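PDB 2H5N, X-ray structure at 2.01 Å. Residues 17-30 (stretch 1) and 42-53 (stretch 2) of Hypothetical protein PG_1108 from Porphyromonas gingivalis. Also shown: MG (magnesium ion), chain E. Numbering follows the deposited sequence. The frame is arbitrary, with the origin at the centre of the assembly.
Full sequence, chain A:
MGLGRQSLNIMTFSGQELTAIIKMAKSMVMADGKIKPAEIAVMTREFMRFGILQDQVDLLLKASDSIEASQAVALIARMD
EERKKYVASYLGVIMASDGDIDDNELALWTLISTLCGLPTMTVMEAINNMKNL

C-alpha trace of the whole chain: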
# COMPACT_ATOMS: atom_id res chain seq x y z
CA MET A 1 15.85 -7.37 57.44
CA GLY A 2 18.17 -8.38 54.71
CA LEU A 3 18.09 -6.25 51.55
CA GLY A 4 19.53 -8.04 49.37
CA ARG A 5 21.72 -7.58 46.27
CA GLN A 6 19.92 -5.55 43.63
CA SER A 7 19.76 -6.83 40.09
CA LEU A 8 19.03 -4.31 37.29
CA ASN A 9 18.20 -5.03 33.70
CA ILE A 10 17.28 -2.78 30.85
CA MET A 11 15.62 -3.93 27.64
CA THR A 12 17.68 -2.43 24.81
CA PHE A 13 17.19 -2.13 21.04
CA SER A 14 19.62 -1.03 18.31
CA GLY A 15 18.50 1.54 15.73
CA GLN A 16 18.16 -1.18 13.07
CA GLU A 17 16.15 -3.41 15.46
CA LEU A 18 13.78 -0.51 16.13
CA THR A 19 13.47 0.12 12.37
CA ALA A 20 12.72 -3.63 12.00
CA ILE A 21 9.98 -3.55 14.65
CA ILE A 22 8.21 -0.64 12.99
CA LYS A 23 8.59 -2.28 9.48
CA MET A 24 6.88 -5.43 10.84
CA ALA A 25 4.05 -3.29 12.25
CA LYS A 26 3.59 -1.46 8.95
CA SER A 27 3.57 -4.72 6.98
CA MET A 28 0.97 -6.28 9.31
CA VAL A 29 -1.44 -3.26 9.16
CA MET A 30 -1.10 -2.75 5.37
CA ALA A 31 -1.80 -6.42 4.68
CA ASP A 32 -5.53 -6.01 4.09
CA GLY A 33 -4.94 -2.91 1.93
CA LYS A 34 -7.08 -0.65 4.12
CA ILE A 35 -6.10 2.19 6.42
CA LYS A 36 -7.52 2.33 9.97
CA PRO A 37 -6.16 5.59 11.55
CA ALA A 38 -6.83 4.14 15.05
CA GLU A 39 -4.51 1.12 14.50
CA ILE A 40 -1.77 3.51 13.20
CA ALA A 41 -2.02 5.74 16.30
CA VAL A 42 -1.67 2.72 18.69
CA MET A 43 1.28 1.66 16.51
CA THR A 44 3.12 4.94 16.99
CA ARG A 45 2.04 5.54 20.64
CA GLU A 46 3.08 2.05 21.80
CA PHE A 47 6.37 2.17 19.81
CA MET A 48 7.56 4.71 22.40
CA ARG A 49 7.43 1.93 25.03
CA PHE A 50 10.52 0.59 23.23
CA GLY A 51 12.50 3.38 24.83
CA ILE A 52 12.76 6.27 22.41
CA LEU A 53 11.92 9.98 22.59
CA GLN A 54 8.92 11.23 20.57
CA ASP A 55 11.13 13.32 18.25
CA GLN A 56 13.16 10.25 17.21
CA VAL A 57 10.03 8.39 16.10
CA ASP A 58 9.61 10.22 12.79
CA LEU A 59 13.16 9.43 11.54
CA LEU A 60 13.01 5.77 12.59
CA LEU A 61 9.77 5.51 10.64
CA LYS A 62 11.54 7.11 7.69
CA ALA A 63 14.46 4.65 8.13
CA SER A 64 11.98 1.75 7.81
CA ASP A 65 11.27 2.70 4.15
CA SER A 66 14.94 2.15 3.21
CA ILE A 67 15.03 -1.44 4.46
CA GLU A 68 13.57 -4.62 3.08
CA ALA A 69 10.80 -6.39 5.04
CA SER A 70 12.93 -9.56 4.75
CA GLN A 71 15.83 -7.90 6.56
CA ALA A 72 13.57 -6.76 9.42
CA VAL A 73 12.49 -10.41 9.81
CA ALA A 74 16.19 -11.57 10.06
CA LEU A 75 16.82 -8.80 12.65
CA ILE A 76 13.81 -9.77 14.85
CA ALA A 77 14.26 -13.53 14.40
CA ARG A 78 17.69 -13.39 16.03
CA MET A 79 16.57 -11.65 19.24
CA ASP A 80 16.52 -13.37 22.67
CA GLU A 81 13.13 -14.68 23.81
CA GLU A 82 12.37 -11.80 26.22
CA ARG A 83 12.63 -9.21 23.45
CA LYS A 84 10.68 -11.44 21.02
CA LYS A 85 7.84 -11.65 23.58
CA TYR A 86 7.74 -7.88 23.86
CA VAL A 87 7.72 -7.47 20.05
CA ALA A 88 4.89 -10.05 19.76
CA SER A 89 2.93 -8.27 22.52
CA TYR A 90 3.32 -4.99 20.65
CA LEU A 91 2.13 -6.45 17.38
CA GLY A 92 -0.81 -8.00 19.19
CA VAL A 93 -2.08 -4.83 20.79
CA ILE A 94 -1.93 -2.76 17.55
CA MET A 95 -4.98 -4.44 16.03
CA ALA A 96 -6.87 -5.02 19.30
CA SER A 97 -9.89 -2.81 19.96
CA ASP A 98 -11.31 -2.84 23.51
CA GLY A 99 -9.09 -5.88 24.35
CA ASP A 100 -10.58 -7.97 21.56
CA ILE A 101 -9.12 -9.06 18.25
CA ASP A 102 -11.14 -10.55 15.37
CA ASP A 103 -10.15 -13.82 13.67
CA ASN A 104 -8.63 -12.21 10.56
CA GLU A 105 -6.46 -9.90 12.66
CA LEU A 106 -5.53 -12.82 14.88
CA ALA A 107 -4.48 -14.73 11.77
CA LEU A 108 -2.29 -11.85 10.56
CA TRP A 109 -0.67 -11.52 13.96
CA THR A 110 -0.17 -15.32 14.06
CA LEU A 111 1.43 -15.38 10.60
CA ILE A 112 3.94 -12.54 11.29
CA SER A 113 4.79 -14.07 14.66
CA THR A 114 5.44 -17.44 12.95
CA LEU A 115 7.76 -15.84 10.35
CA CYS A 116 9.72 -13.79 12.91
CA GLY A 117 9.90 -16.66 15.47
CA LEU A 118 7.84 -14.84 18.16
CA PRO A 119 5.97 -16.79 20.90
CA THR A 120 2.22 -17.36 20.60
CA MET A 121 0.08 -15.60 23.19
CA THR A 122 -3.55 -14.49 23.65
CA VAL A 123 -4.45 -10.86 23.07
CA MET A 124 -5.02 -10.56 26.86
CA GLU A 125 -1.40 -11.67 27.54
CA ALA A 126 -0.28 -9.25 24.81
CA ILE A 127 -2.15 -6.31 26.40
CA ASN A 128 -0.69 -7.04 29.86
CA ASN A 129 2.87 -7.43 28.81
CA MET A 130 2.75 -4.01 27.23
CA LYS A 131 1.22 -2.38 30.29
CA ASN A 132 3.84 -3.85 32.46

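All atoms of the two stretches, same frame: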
# COMPACT_ATOMS: atom_id res chain seq x y z
N GLU A 17 17.21 -2.60 14.85
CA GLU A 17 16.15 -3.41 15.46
C GLU A 17 14.85 -2.63 15.60
O GLU A 17 13.79 -3.15 15.27
CB GLU A 17 16.56 -3.97 16.82
CG GLU A 17 17.47 -5.21 16.72
CD GLU A 17 18.18 -5.55 18.05
OE1 GLU A 17 18.30 -4.65 18.93
OE2 GLU A 17 18.64 -6.71 18.21
N LEU A 18 14.93 -1.37 16.05
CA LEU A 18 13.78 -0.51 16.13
C LEU A 18 13.12 -0.27 14.77
O LEU A 18 11.90 -0.28 14.66
CB LEU A 18 14.19 0.84 16.75
CG LEU A 18 14.50 0.84 18.26
CD1 LEU A 18 15.02 2.24 18.70
CD2 LEU A 18 13.27 0.50 19.10
N THR A 19 13.94 -0.02 13.74
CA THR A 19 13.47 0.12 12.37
C THR A 19 12.75 -1.17 11.94
O THR A 19 11.71 -1.13 11.28
CB THR A 19 14.69 0.42 11.45
OG1 THR A 19 15.37 1.61 11.92
CG2 THR A 19 14.24 0.65 10.04
N ALA A 20 13.32 -2.32 12.31
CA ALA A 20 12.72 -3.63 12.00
C ALA A 20 11.36 -3.84 12.64
O ALA A 20 10.43 -4.37 11.99
CB ALA A 20 13.69 -4.76 12.40
N ILE A 21 11.24 -3.47 13.92
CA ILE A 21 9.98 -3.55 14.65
C ILE A 21 8.88 -2.75 13.95
O ILE A 21 7.80 -3.29 13.65
CB ILE A 21 10.16 -3.07 16.12
CG1 ILE A 21 11.05 -4.09 16.89
CG2 ILE A 21 8.77 -2.82 16.82
CD1 ILE A 21 11.55 -3.62 18.23
N ILE A 22 9.18 -1.50 13.65
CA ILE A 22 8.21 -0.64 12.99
C ILE A 22 7.86 -1.10 11.54
O ILE A 22 6.70 -1.00 11.14
CB ILE A 22 8.55 0.90 13.17
CG1 ILE A 22 7.29 1.72 12.94
CG2 ILE A 22 9.63 1.40 12.22
CD1 ILE A 22 6.22 1.53 14.03
N LYS A 23 8.82 -1.67 10.81
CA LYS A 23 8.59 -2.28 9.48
C LYS A 23 7.65 -3.52 9.57
O LYS A 23 6.78 -3.74 8.70
CB LYS A 23 9.96 -2.66 8.86
CG LYS A 23 9.99 -3.24 7.43
CD LYS A 23 9.44 -2.23 6.41
CE LYS A 23 9.89 -2.47 4.96
NZ LYS A 23 10.11 -1.18 4.17
N MET A 24 7.79 -4.30 10.63
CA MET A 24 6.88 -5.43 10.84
C MET A 24 5.45 -4.96 11.11
O MET A 24 4.50 -5.51 10.57
CB MET A 24 7.41 -6.39 11.93
CG MET A 24 8.74 -7.13 11.50
SD MET A 24 8.54 -8.25 10.08
CE MET A 24 8.90 -7.13 8.71
N ALA A 25 5.33 -3.89 11.88
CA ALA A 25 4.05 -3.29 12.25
C ALA A 25 3.35 -2.67 11.06
O ALA A 25 2.13 -2.86 10.89
CB ALA A 25 4.27 -2.24 13.35
N LYS A 26 4.09 -1.92 10.26
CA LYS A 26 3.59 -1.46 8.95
C LYS A 26 3.09 -2.60 8.02
O LYS A 26 2.02 -2.51 7.41
CB LYS A 26 4.66 -0.65 8.27
CG LYS A 26 4.69 0.85 8.68
CD LYS A 26 5.86 1.54 7.98
CE LYS A 26 5.93 2.98 8.37
NZ LYS A 26 6.81 3.83 7.47
N SER A 27 3.90 -3.63 7.88
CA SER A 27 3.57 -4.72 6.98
C SER A 27 2.28 -5.38 7.44
O SER A 27 1.41 -5.67 6.63
CB SER A 27 4.72 -5.74 6.92
OG SER A 27 5.97 -5.11 6.66
N MET A 28 2.17 -5.63 8.74
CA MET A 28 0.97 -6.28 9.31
C MET A 28 -0.30 -5.46 9.03
O MET A 28 -1.27 -6.02 8.51
CB MET A 28 1.16 -6.60 10.79
CG MET A 28 -0.01 -7.30 11.53
SD MET A 28 0.26 -7.61 13.29
CE MET A 28 0.24 -5.90 13.88
N VAL A 29 -0.26 -4.15 9.33
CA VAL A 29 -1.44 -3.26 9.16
C VAL A 29 -1.78 -2.93 7.70
O VAL A 29 -2.93 -2.62 7.40
CB VAL A 29 -1.37 -1.88 10.01
CG1 VAL A 29 -1.29 -2.13 11.50
CG2 VAL A 29 -0.25 -0.99 9.59
N MET A 30 -0.80 -2.95 6.80
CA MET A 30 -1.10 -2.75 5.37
C MET A 30 -1.64 -4.02 4.72
O MET A 30 -2.17 -3.96 3.61
CB MET A 30 0.13 -2.31 4.57
CG MET A 30 0.87 -1.11 5.17
SD MET A 30 1.99 -0.25 4.04
CE MET A 30 0.67 0.61 3.16
N VAL A 42 -2.13 3.69 17.68
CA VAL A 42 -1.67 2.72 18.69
C VAL A 42 -0.26 2.28 18.33
O VAL A 42 0.63 2.22 19.20
CB VAL A 42 -2.58 1.48 18.79
CG1 VAL A 42 -2.06 0.46 19.83
CG2 VAL A 42 -4.00 1.89 19.18
N MET A 43 -0.06 2.02 17.03
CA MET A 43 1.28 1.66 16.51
C MET A 43 2.34 2.70 16.93
O MET A 43 3.37 2.36 17.52
CB MET A 43 1.23 1.47 14.97
CG MET A 43 2.53 0.89 14.28
SD MET A 43 2.47 0.95 12.48
CE MET A 43 2.91 2.64 12.25
N THR A 44 2.09 3.97 16.65
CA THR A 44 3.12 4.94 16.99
C THR A 44 3.19 5.21 18.50
O THR A 44 4.27 5.37 19.03
CB THR A 44 2.97 6.23 16.20
OG1 THR A 44 1.63 6.68 16.32
CG2 THR A 44 3.29 5.98 14.69
N ARG A 45 2.05 5.26 19.19
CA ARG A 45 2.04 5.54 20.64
C ARG A 45 2.79 4.43 21.39
O ARG A 45 3.70 4.71 22.17
CB ARG A 45 0.61 5.68 21.16
CG ARG A 45 0.49 6.11 22.61
CD ARG A 45 -0.98 6.22 22.99
NE ARG A 45 -1.62 4.90 23.12
CZ ARG A 45 -2.65 4.45 22.39
NH1 ARG A 45 -3.21 5.21 21.43
NH2 ARG A 45 -3.13 3.23 22.62
N GLU A 46 2.46 3.17 21.11
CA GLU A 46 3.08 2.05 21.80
C GLU A 46 4.54 1.78 21.43
O GLU A 46 5.26 1.18 22.22
CB GLU A 46 2.22 0.79 21.66
CG GLU A 46 0.81 0.95 22.28
CD GLU A 46 0.84 1.19 23.79
OE1 GLU A 46 1.54 0.44 24.48
OE2 GLU A 46 0.19 2.13 24.28
N PHE A 47 4.96 2.23 20.24
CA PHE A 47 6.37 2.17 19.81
C PHE A 47 7.30 2.91 20.80
O PHE A 47 8.44 2.50 21.02
CB PHE A 47 6.53 2.74 18.39
CG PHE A 47 7.88 2.50 17.78
CD1 PHE A 47 8.48 1.23 17.80
CD2 PHE A 47 8.54 3.53 17.09
CE1 PHE A 47 9.72 1.00 17.20
CE2 PHE A 47 9.79 3.29 16.46
CZ PHE A 47 10.38 2.03 16.52
N MET A 48 6.81 3.99 21.40
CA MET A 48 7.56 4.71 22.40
C MET A 48 7.94 3.83 23.59
O MET A 48 8.98 4.06 24.23
CB MET A 48 6.73 5.88 22.86
CG MET A 48 6.20 6.62 21.69
SD MET A 48 7.13 8.11 21.66
CE MET A 48 6.04 9.01 22.75
N ARG A 49 7.14 2.80 23.88
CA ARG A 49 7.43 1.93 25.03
C ARG A 49 8.72 1.17 24.81
O ARG A 49 9.24 0.56 25.74
CB ARG A 49 6.30 0.95 25.28
CG ARG A 49 5.01 1.63 25.65
CD ARG A 49 4.64 1.28 27.02
NE ARG A 49 3.39 1.92 27.40
CZ ARG A 49 2.94 1.97 28.64
NH1 ARG A 49 1.79 2.58 28.89
NH2 ARG A 49 3.63 1.41 29.63
N PHE A 50 9.24 1.24 23.59
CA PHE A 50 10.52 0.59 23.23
C PHE A 50 11.74 1.41 23.61
O PHE A 50 12.88 0.97 23.39
CB PHE A 50 10.54 0.22 21.76
CG PHE A 50 9.74 -1.01 21.45
CD1 PHE A 50 10.30 -2.27 21.60
CD2 PHE A 50 8.42 -0.92 21.03
CE1 PHE A 50 9.57 -3.42 21.30
CE2 PHE A 50 7.67 -2.05 20.75
CZ PHE A 50 8.24 -3.31 20.89
N GLY A 51 11.50 2.60 24.14
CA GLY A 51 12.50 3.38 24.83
C GLY A 51 13.10 4.51 24.05
O GLY A 51 14.27 4.85 24.22
N ILE A 52 12.30 5.11 23.18
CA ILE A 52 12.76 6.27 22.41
C ILE A 52 11.98 7.53 22.77
O ILE A 52 10.86 7.44 23.27
CB ILE A 52 12.64 6.08 20.88
CG1 ILE A 52 11.17 5.85 20.46
CG2 ILE A 52 13.63 5.04 20.40
CD1 ILE A 52 10.80 4.37 20.21
N LEU A 53 12.58 8.68 22.47
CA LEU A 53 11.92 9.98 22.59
C LEU A 53 11.06 10.30 21.36
O LEU A 53 11.39 9.88 20.24
CB LEU A 53 12.96 11.07 22.84
CG LEU A 53 13.19 11.50 24.29
CD1 LEU A 53 12.77 12.98 24.49
CD2 LEU A 53 12.49 10.58 25.32
MG MG E . -5.34 -2.40 7.09

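The most unusual feature of this contact is how completely it does without polar pairing: no hydrogen bond or salt bridge crosses between the stretches, and its shortest approach sets a backbone carbonyl against an aromatic ring, Leu18 O lying 3.3 Å from Phe47 CZ. That oxygen is not left unpaired, because it also accepts the helical hydrogen bond from Ile22 N at 3.1 Å.

The helices run nearly antiparallel, with an angle of 160° between their directions and a closest axial approach of 11.1 Å. The register follows from three pairs: Ala25 CA to Met43 CA at 7.1 Å, Ile22 CA to Phe47 CA at 7.6 Å and Leu18 CA to Phe50 CA at 7.9 Å. Leu18, Ile21, Ile22, Ala25, Lys26 and Val29, recurring at the three- and four-residue steps of one helical side with Ile21/Ile22 and Ala25/Lys26 adjacent, supply its contacting side, and 501 Å² is buried in total over both stretches.

Phe47 occupies the middle of the contact. Its CA-to-CB bond points toward the first helix, and with chi1 at -170° (t) the ring reaches it: Ile22 CB sits 4.2 Å from the Phe47 ring centroid and 20° off the normal, a CH-pi contact over one face. Leu18 CB, 4.0 Å from Phe47 CZ, and Ile21 CG2, 4.0 Å from Phe47 CE1, add apolar packing. The ring suits this place because one face receives Ile22 CB while its CZ and CE1 atoms reach Leu18 CB and Ile21 CG2.

At one end, Met43 buries 98 Å², the largest share of any residue here. With chi1 and chi2 both t, its extended CB-CG-SD run lies across the first helix: Met43 CG packs 3.7 Å from Ala25 CB and 3.8 Å from Ile22 CD1, while Met43 SD reaches to 4.4 Å from Val29 CG2. The small side chain of Ala25 accompanies the shortest CA separation in the register, and the unbranched thioether can lie close against it.

Toward the other end, Leu18 has its CA-to-CB bond sideways, yet its m,t rotamer brings the tip nearer. Leu18 CD2 meets Phe50 CB at 3.8 Å, and Leu18 CD1 meets Ile52 CG2 at 3.6 Å, so the two methyls engage different residues. Ile21 CG2 lies over one face of the Phe50 ring, and Ile21 CD1 approaches Phe50 CE1 at 3.7 Å. Between Phe50 and Ile52, Gly51 adopts phi/psi of 102/32, where a CB would jam against the preceding carbonyl oxygen; glycine fits this turn.

Charged groups pair off the contact, as in Arg45 NE to Glu46 OE2 at 3.5 Å.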